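Local coordinates for Alpha/beta hydrolase family protein (Bacillus anthracis, PDB 3OOS) that probably acts as a hydrolase of the alpha/beta fold family, at residues C235-I238 with F239-I243. Residues are numbered along the deposited sequence; the frame is centred on the assembly and turned at random.
Sequences CPYI and FSCEI
Pro236 and Phe239 run alongside one another in the same direction where the chain enters helix 237-246, which links strands 224-229 and 250-255 in a beta-alpha-beta unit of the alpha/beta hydrolase fold. The proline ring meets one flank of the phenylalanine, CD of Pro236 standing 3.7 Å from CD2 of Phe239. The backbone closes the turn beside them: Phe239 N donates to Pro236 O at 2.9 Å, tilted 33° from the carbonyl plane. The same oxygen also lies in the plane of the Phe239 ring, at its edge near CD2. CG2 of Ile238 adds an apolar contact to that flank, 3.7 Å from Phe239 CD2. Beyond the turn, the Phe239 ring meets His133 nearly at right angles.

On another side of the helix, a sulfur-aromatic contact joins Tyr237 to Cys241, four residues apart. With CG of Tyr237 trans to its own backbone N (chi1 -174°), the ring swings along the helix flank although its CB starts out away from the following turn. The sulfur SG of Cys241 sits obliquely to the ring, 42° off the normal, and comes nearest at CE2 of Tyr237, 3.3 Å away. A fairly straight bond from Cys241 N to Tyr237 O (3.1 Å) ties the same two residues through the backbone, and Glu242 N bonds to Ile238 O in the next step. Lys254 makes a cation-pi contact with the tyrosine, while Leu252 of strand 250-255 touches both Tyr237 and Cys241.

Ser240 faces strand 224-229, touching Ile226 and Cys228. A water bridges its side chain back to the loop ahead of the helix, 2.6 Å from Ser240 OG and 3.1 Å from Cys235 O.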
loop_
_atom_site.group_PDB
_atom_site.type_symbol
_atom_site.label_atom_id
_atom_site.label_comp_id
_atom_site.label_asym_id
_atom_site.label_seq_id
_atom_site.Cartn_x
_atom_site.Cartn_y
_atom_site.Cartn_z
ATOM N N CYS A 235 2.367 -10.577 -4.529
ATOM C CA CYS A 235 2.636 -10.242 -5.930
ATOM C C CYS A 235 4.084 -10.624 -6.233
ATOM O O CYS A 235 5.006 -9.911 -5.829
ATOM C CB CYS A 235 2.422 -8.749 -6.207
ATOM S SG CYS A 235 0.736 -8.144 -5.961
ATOM N N PRO A 236 4.297 -11.758 -6.930
ATOM C CA PRO A 236 5.664 -12.192 -7.226
ATOM C C PRO A 236 6.488 -11.131 -7.955
ATOM O O PRO A 236 5.937 -10.280 -8.662
ATOM C CB PRO A 236 5.454 -13.429 -8.107
ATOM C CG PRO A 236 4.138 -13.969 -7.654
ATOM C CD PRO A 236 3.301 -12.757 -7.365
ATOM N N TYR A 237 7.804 -11.197 -7.762
ATOM C CA TYR A 237 8.753 -10.199 -8.260
ATOM C C TYR A 237 8.572 -9.811 -9.741
ATOM O O TYR A 237 8.712 -8.637 -10.106
ATOM C CB TYR A 237 10.194 -10.662 -7.985
ATOM C CG TYR A 237 11.220 -9.622 -8.351
ATOM C CD1 TYR A 237 11.371 -8.476 -7.573
ATOM C CD2 TYR A 237 12.019 -9.766 -9.484
ATOM C CE1 TYR A 237 12.287 -7.501 -7.906
ATOM C CE2 TYR A 237 12.950 -8.791 -9.830
ATOM C CZ TYR A 237 13.076 -7.660 -9.034
ATOM O OH TYR A 237 13.982 -6.681 -9.357
ATOM N N ILE A 238 8.248 -10.793 -10.580
ATOM C CA ILE A 238 8.051 -10.556 -12.013
ATOM C C ILE A 238 7.004 -9.465 -12.302
ATOM O O ILE A 238 7.095 -8.755 -13.307
ATOM C CB ILE A 238 7.730 -11.878 -12.776
ATOM C CG1 ILE A 238 7.733 -11.648 -14.294
ATOM C CG2 ILE A 238 6.413 -12.496 -12.289
ATOM C CD1 ILE A 238 7.722 -12.918 -15.128
ATOM N N PHE A 239 6.030 -9.312 -11.405
ATOM C CA PHE A 239 4.985 -8.312 -11.607
ATOM C C PHE A 239 5.479 -6.887 -11.379
ATOM O O PHE A 239 4.996 -5.953 -12.025
ATOM C CB PHE A 239 3.732 -8.664 -10.797
ATOM C CG PHE A 239 3.062 -9.902 -11.297
ATOM C CD1 PHE A 239 2.189 -9.838 -12.380
ATOM C CD2 PHE A 239 3.354 -11.144 -10.741
ATOM C CE1 PHE A 239 1.592 -10.989 -12.884
ATOM C CE2 PHE A 239 2.762 -12.299 -11.240
ATOM C CZ PHE A 239 1.878 -12.219 -12.314
ATOM N N SER A 240 6.466 -6.730 -10.498
ATOM C CA SER A 240 7.155 -5.446 -10.354
ATOM C C SER A 240 8.046 -5.189 -11.567
ATOM O O SER A 240 8.164 -4.051 -12.021
ATOM C CB SER A 240 7.959 -5.385 -9.057
ATOM O OG SER A 240 7.096 -5.239 -7.933
ATOM N N CYS A 241 8.656 -6.251 -12.098
ATOM C CA CYS A 241 9.431 -6.137 -13.336
ATOM C C CYS A 241 8.555 -5.632 -14.478
ATOM O O CYS A 241 8.968 -4.753 -15.246
ATOM C CB CYS A 241 10.064 -7.472 -13.716
ATOM S SG CYS A 241 11.348 -7.996 -12.589
ATOM N N GLU A 242 7.341 -6.176 -14.574
ATOM C CA GLU A 242 6.401 -5.757 -15.608
ATOM C C GLU A 242 6.047 -4.278 -15.471
ATOM O O GLU A 242 6.097 -3.537 -16.451
ATOM C CB GLU A 242 5.126 -6.605 -15.584
ATOM C CG GLU A 242 4.075 -6.119 -16.581
ATOM C CD GLU A 242 2.852 -7.006 -16.651
ATOM O OE1 GLU A 242 2.258 -7.297 -15.594
ATOM O OE2 GLU A 242 2.478 -7.400 -17.774
ATOM N N ILE A 243 5.687 -3.858 -14.258
ATOM C CA ILE A 243 5.365 -2.453 -13.999
ATOM C C ILE A 243 6.499 -1.526 -14.446
ATOM O O ILE A 243 6.265 -0.558 -15.176
ATOM C CB ILE A 243 5.037 -2.198 -12.507
ATOM C CG1 ILE A 243 3.723 -2.884 -12.116
ATOM C CG2 ILE A 243 4.951 -0.701 -12.226
ATOM C CD1 ILE A 243 3.531 -3.032 -10.604
HETATM O O HOH W 1 5.516 -7.257 -7.293
#